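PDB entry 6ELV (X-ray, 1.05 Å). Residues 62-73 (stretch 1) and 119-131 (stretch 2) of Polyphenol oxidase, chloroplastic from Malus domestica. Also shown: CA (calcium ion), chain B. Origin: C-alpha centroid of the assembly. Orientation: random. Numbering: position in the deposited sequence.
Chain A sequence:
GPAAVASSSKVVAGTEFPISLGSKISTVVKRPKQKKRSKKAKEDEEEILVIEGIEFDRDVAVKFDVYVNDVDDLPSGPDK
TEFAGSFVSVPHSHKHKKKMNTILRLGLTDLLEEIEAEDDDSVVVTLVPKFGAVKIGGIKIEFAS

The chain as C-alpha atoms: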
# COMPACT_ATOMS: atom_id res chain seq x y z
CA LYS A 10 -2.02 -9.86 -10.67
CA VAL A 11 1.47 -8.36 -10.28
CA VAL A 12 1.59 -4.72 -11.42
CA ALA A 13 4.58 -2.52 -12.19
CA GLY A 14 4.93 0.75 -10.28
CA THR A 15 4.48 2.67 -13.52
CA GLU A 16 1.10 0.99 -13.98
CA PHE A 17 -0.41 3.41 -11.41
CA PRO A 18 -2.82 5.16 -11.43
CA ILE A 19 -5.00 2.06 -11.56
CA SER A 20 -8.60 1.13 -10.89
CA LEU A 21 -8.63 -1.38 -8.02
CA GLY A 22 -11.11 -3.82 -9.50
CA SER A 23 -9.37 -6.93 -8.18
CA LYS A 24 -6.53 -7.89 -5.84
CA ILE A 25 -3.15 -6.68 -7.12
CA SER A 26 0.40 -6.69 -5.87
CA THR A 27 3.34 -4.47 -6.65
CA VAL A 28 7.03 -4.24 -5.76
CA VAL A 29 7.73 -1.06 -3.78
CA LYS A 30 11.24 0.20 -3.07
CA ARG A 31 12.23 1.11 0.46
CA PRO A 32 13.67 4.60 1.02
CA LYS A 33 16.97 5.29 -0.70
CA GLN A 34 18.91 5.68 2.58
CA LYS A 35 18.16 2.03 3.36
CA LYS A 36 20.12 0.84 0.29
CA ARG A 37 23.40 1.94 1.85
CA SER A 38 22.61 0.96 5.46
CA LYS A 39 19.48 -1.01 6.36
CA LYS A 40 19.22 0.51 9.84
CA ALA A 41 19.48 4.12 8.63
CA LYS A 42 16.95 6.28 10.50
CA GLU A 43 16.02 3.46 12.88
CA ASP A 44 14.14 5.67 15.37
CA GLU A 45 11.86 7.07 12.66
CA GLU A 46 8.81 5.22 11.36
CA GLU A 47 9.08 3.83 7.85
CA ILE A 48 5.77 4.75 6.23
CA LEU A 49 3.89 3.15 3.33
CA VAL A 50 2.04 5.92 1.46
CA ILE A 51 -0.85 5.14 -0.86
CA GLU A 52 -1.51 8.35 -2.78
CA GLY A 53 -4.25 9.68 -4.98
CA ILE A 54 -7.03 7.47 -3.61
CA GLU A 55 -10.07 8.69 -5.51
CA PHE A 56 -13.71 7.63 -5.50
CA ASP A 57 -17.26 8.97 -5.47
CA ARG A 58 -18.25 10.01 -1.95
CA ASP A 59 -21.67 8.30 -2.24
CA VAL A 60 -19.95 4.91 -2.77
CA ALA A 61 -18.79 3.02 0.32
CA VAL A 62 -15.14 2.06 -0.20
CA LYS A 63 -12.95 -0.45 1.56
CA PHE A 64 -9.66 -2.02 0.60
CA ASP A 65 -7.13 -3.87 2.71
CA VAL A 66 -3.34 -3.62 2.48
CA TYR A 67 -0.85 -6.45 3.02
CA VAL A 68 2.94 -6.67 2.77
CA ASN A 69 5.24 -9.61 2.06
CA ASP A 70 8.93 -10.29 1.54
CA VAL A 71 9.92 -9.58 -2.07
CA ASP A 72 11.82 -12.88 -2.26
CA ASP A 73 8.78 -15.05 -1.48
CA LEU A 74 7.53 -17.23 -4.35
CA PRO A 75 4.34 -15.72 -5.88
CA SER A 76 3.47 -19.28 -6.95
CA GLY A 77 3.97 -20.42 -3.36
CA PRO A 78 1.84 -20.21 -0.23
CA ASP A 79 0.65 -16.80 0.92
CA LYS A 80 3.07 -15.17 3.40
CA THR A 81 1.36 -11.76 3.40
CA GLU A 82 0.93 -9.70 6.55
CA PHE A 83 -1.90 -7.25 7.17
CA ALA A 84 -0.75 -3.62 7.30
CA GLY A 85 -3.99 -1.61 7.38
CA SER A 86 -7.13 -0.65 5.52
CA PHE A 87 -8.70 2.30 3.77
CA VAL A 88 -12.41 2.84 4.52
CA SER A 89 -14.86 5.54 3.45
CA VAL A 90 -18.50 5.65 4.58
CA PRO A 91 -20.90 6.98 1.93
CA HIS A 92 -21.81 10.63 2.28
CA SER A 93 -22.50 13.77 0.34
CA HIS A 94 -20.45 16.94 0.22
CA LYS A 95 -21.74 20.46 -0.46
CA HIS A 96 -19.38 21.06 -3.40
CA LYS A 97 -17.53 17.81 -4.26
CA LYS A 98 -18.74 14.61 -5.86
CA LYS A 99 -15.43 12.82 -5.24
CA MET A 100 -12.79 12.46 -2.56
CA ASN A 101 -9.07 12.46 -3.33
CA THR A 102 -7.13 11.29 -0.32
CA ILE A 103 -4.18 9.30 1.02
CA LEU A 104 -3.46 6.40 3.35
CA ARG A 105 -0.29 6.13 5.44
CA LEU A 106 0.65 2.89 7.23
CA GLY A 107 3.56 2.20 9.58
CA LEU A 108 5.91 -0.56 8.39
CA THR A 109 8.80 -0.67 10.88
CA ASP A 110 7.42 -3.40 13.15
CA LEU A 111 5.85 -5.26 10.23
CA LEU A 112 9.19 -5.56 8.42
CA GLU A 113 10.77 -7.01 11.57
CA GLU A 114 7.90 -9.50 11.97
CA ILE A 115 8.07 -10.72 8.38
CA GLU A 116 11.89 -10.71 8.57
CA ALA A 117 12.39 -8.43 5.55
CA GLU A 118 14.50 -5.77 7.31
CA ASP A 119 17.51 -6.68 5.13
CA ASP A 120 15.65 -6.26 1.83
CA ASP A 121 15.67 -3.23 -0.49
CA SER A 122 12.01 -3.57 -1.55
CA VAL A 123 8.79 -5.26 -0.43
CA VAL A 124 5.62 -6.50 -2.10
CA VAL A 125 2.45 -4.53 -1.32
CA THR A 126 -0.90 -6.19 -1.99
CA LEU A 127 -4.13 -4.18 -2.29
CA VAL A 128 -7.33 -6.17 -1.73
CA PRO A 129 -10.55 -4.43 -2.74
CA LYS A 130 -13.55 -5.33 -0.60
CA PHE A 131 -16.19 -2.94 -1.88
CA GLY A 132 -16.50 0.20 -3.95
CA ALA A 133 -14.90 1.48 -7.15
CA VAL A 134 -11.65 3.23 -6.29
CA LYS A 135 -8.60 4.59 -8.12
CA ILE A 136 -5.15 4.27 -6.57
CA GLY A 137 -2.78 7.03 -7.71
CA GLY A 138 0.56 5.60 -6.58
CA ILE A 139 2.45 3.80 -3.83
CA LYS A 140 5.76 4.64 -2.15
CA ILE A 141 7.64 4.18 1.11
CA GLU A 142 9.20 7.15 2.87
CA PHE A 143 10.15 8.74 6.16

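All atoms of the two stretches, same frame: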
# COMPACT_ATOMS: atom_id res chain seq x y z
N VAL A 62 -16.39 2.62 0.30
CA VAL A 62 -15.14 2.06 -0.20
C VAL A 62 -14.40 1.39 0.93
O VAL A 62 -14.29 1.94 2.03
CB VAL A 62 -14.27 3.13 -0.88
CG1 VAL A 62 -12.88 2.57 -1.20
CG2 VAL A 62 -14.94 3.64 -2.13
N LYS A 63 -13.89 0.19 0.66
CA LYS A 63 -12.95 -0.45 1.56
C LYS A 63 -11.96 -1.26 0.75
O LYS A 63 -12.36 -2.02 -0.14
CB LYS A 63 -13.66 -1.38 2.53
CG LYS A 63 -12.71 -2.08 3.50
CD LYS A 63 -13.48 -2.70 4.64
CE LYS A 63 -12.62 -2.91 5.85
NZ LYS A 63 -11.81 -4.13 5.71
N PHE A 64 -10.68 -1.11 1.08
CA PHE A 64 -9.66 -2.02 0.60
C PHE A 64 -8.66 -2.26 1.71
O PHE A 64 -8.41 -1.38 2.55
CB PHE A 64 -9.00 -1.56 -0.72
CG PHE A 64 -8.17 -0.30 -0.63
CD1 PHE A 64 -6.84 -0.33 -0.22
CD2 PHE A 64 -8.70 0.91 -1.05
CE1 PHE A 64 -6.07 0.82 -0.18
CE2 PHE A 64 -7.95 2.08 -1.02
CZ PHE A 64 -6.63 2.03 -0.58
N ASP A 65 -8.09 -3.45 1.71
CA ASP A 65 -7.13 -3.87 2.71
C ASP A 65 -5.74 -3.94 2.09
O ASP A 65 -5.58 -4.18 0.89
CB ASP A 65 -7.53 -5.22 3.33
CG ASP A 65 -8.89 -5.18 4.00
OD1 ASP A 65 -9.34 -4.10 4.45
OD2 ASP A 65 -9.52 -6.24 4.10
N VAL A 66 -4.73 -3.71 2.92
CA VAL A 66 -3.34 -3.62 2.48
C VAL A 66 -2.52 -4.65 3.22
O VAL A 66 -2.58 -4.72 4.46
CB VAL A 66 -2.77 -2.21 2.73
CG1 VAL A 66 -1.36 -2.10 2.17
CG2 VAL A 66 -3.68 -1.15 2.13
N TYR A 67 -1.74 -5.43 2.47
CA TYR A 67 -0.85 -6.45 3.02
C TYR A 67 0.56 -6.23 2.47
O TYR A 67 0.75 -5.64 1.41
CB TYR A 67 -1.32 -7.87 2.66
CG TYR A 67 -2.64 -8.25 3.27
CD1 TYR A 67 -3.84 -7.73 2.79
CD2 TYR A 67 -2.70 -9.13 4.34
CE1 TYR A 67 -5.05 -8.08 3.36
CE2 TYR A 67 -3.90 -9.49 4.91
CZ TYR A 67 -5.07 -8.95 4.43
OH TYR A 67 -6.28 -9.30 4.99
N VAL A 68 1.54 -6.75 3.19
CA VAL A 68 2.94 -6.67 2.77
C VAL A 68 3.57 -8.06 2.88
O VAL A 68 3.27 -8.81 3.82
CB VAL A 68 3.71 -5.65 3.64
CG1 VAL A 68 5.18 -5.59 3.28
CG2 VAL A 68 3.10 -4.27 3.48
N ASN A 69 4.46 -8.38 1.95
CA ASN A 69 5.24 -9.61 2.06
C ASN A 69 6.65 -9.38 1.56
O ASN A 69 6.94 -8.42 0.84
CB ASN A 69 4.59 -10.84 1.37
CG ASN A 69 4.56 -10.76 -0.15
OD1 ASN A 69 3.57 -10.32 -0.74
ND2 ASN A 69 5.61 -11.25 -0.80
N ASP A 70 7.53 -10.31 1.93
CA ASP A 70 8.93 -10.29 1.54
C ASP A 70 9.03 -10.48 0.03
O ASP A 70 8.44 -11.42 -0.54
CB ASP A 70 9.63 -11.42 2.30
CG ASP A 70 11.13 -11.44 2.13
OD1 ASP A 70 11.60 -11.46 0.97
OD2 ASP A 70 11.84 -11.50 3.16
N VAL A 71 9.78 -9.59 -0.62
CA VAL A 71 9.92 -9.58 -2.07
C VAL A 71 10.49 -10.89 -2.62
O VAL A 71 10.28 -11.20 -3.79
CB VAL A 71 10.76 -8.36 -2.49
CG1 VAL A 71 12.21 -8.52 -2.05
CG2 VAL A 71 10.65 -8.11 -3.99
N ASP A 72 11.20 -11.65 -1.81
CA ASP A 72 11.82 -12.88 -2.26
C ASP A 72 10.91 -14.10 -2.12
O ASP A 72 11.29 -15.20 -2.52
CB ASP A 72 13.09 -13.11 -1.45
CG ASP A 72 14.04 -11.93 -1.53
OD1 ASP A 72 14.42 -11.57 -2.67
OD2 ASP A 72 14.39 -11.35 -0.48
N ASP A 73 9.71 -13.94 -1.56
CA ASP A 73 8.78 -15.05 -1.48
C ASP A 73 8.34 -15.46 -2.88
O ASP A 73 8.18 -14.62 -3.77
CB ASP A 73 7.50 -14.64 -0.76
CG ASP A 73 7.69 -14.30 0.69
OD1 ASP A 73 8.77 -14.54 1.27
OD2 ASP A 73 6.69 -13.79 1.26
N ASP A 119 16.30 -6.66 5.93
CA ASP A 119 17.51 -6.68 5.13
C ASP A 119 17.25 -6.46 3.65
O ASP A 119 18.21 -6.44 2.87
CB ASP A 119 18.18 -8.05 5.28
CG ASP A 119 17.29 -9.18 4.78
OD1 ASP A 119 16.22 -9.41 5.40
OD2 ASP A 119 17.64 -9.85 3.78
N ASP A 120 15.99 -6.35 3.24
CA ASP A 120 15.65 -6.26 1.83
C ASP A 120 15.56 -4.80 1.39
O ASP A 120 15.31 -3.90 2.19
CB ASP A 120 14.30 -6.94 1.56
CG ASP A 120 14.31 -8.45 1.79
OD1 ASP A 120 15.38 -9.09 1.77
OD2 ASP A 120 13.21 -9.01 1.96
N ASP A 121 15.73 -4.57 0.08
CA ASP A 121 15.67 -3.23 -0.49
C ASP A 121 14.28 -2.86 -0.99
O ASP A 121 14.05 -1.68 -1.31
CB ASP A 121 16.67 -3.08 -1.64
CG ASP A 121 18.09 -2.94 -1.16
OD1 ASP A 121 18.31 -2.27 -0.12
OD2 ASP A 121 19.00 -3.49 -1.81
N SER A 122 13.37 -3.82 -1.08
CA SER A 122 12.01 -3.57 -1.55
C SER A 122 11.12 -4.58 -0.87
O SER A 122 11.60 -5.55 -0.27
CB SER A 122 11.91 -3.74 -3.06
OG SER A 122 12.30 -5.05 -3.44
N VAL A 123 9.80 -4.35 -0.96
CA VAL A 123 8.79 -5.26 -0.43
C VAL A 123 7.69 -5.38 -1.47
O VAL A 123 7.60 -4.60 -2.41
CB VAL A 123 8.21 -4.78 0.92
CG1 VAL A 123 9.31 -4.68 1.97
CG2 VAL A 123 7.48 -3.44 0.75
N VAL A 124 6.81 -6.37 -1.28
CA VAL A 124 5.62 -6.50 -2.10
C VAL A 124 4.42 -6.00 -1.32
O VAL A 124 4.15 -6.48 -0.20
CB VAL A 124 5.41 -7.94 -2.57
CG1 VAL A 124 4.07 -8.07 -3.30
CG2 VAL A 124 6.56 -8.38 -3.47
N VAL A 125 3.68 -5.07 -1.91
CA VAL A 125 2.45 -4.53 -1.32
C VAL A 125 1.29 -5.09 -2.12
O VAL A 125 1.27 -5.00 -3.35
CB VAL A 125 2.45 -2.99 -1.35
CG1 VAL A 125 1.13 -2.45 -0.81
CG2 VAL A 125 3.62 -2.46 -0.50
N THR A 126 0.31 -5.64 -1.40
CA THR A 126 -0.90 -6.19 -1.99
C THR A 126 -2.08 -5.32 -1.56
O THR A 126 -2.24 -5.03 -0.37
CB THR A 126 -1.10 -7.64 -1.53
OG1 THR A 126 0.00 -8.44 -1.96
CG2 THR A 126 -2.37 -8.26 -2.10
N LEU A 127 -2.91 -4.93 -2.53
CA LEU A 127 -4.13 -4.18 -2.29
C LEU A 127 -5.31 -5.09 -2.60
O LEU A 127 -5.39 -5.64 -3.71
CB LEU A 127 -4.18 -2.92 -3.15
CG LEU A 127 -2.98 -1.97 -3.04
CD1 LEU A 127 -3.23 -0.76 -3.91
CD2 LEU A 127 -2.74 -1.56 -1.62
N VAL A 128 -6.22 -5.23 -1.65
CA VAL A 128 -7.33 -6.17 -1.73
C VAL A 128 -8.62 -5.39 -1.67
O VAL A 128 -9.06 -4.97 -0.59
CB VAL A 128 -7.27 -7.19 -0.58
CG1 VAL A 128 -8.35 -8.23 -0.76
CG2 VAL A 128 -5.87 -7.84 -0.46
N PRO A 129 -9.29 -5.16 -2.80
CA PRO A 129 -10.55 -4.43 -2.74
C PRO A 129 -11.62 -5.30 -2.10
O PRO A 129 -11.71 -6.51 -2.36
CB PRO A 129 -10.86 -4.13 -4.22
CG PRO A 129 -10.21 -5.26 -4.96
CD PRO A 129 -8.93 -5.55 -4.17
N LYS A 130 -12.42 -4.68 -1.25
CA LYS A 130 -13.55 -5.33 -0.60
C LYS A 130 -14.89 -4.81 -1.08
O LYS A 130 -15.80 -5.60 -1.32
CB LYS A 130 -13.43 -5.19 0.93
CG LYS A 130 -12.14 -5.76 1.50
CD LYS A 130 -12.00 -7.23 1.20
CE LYS A 130 -13.01 -8.06 1.96
NZ LYS A 130 -12.65 -9.50 1.97
N PHE A 131 -15.01 -3.50 -1.25
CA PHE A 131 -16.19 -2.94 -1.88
C PHE A 131 -15.87 -1.54 -2.36
O PHE A 131 -15.00 -0.85 -1.82
CB PHE A 131 -17.46 -3.01 -1.02
CG PHE A 131 -17.29 -2.52 0.38
CD1 PHE A 131 -17.34 -1.16 0.66
CD2 PHE A 131 -17.11 -3.42 1.43
CE1 PHE A 131 -17.21 -0.69 1.96
CE2 PHE A 131 -16.99 -2.96 2.74
CZ PHE A 131 -17.04 -1.59 3.00
CA CA B . 13.96 -11.31 1.88
O HOH W 1 1.84 -8.33 -0.05
O HOH W 2 10.94 -7.76 1.18
O HOH W 3 16.29 -12.12 1.94
O HOH W 4 14.60 -11.32 4.21

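Two strands far apart in sequence can be joined along their length by backbone hydrogen bonds and pinned at one end by a metal; residues 62-73 and 119-131 of this polyphenol oxidase illustrate the principle. The pin is a calcium ion. Asp 70 and Asp 120 each grip it with both carboxylate oxygens, Asp 70 OD1 and OD2 each 2.5 Å from the calcium ion, Asp 120 OD1 at 2.6 Å and OD2 at 2.4 Å, while Asp 72 adds OD2 at 2.4 Å and two waters complete the set of seven ligand atoms. The cation allows carboxylates that would otherwise repel to crowd together: Asp 70 OD2 lies 3.1 Å from Asp 120 OD2. A type I turn from Asp 70 to Asp 73 holds both calcium-binding residues of stretch 1, Asp 70 and Asp 72, round the ion, and Asp 72 N donates to Asp 70 OD1 (2.8 Å), steadying the loop. A further water links Val 71 N, Asp 120 OD2 and Ser 122 O.

From this end the strands run antiparallel, paired by a ladder of backbone bonds. Asn 69 N donates to Val 124 O (2.9 Å), and Val 124 N returns a bond to Asn 69 O (3.0 Å); Tyr 67 and Thr 126, then Asp 65 and Val 128, repeat the reciprocal pattern. At the far end a beta bulge shifts the register, so that Lys 63 O accepts from both Lys 130 N (2.9 Å) and Phe 131 N (3.2 Å). Between the bonded pairs, CA-H...O contacts such as Val 68 CA to Val 124 O (3.2 Å) draw on the same carbonyls.

Alternation sends the side chains to two faces. Phe 64, Val 66, Val 68, Val 125 and Leu 127 share one, where buried branched and aromatic groups pack without polar atoms to satisfy: Val 66 CG1 meets Val 125 CG1 at 3.9 Å, and Val 66 CG2 meets Leu 127 CD2 at 3.9 Å. The other face is mixed. Here Thr 126 OG1 and Asn 69 OD1, 4.2 Å apart, are bridged by a water 2.7 Å from each, and Tyr 67 CD1 rests 3.8 Å from Val 128 CG2. Lys 63 serves both chemistries: its CB sits over the Phe 131 ring, 3.7 Å from the centroid, while NZ forms a salt bridge with Asp 65 OD1 (2.8 Å). Together the stretches bury 1016 Å² against each other.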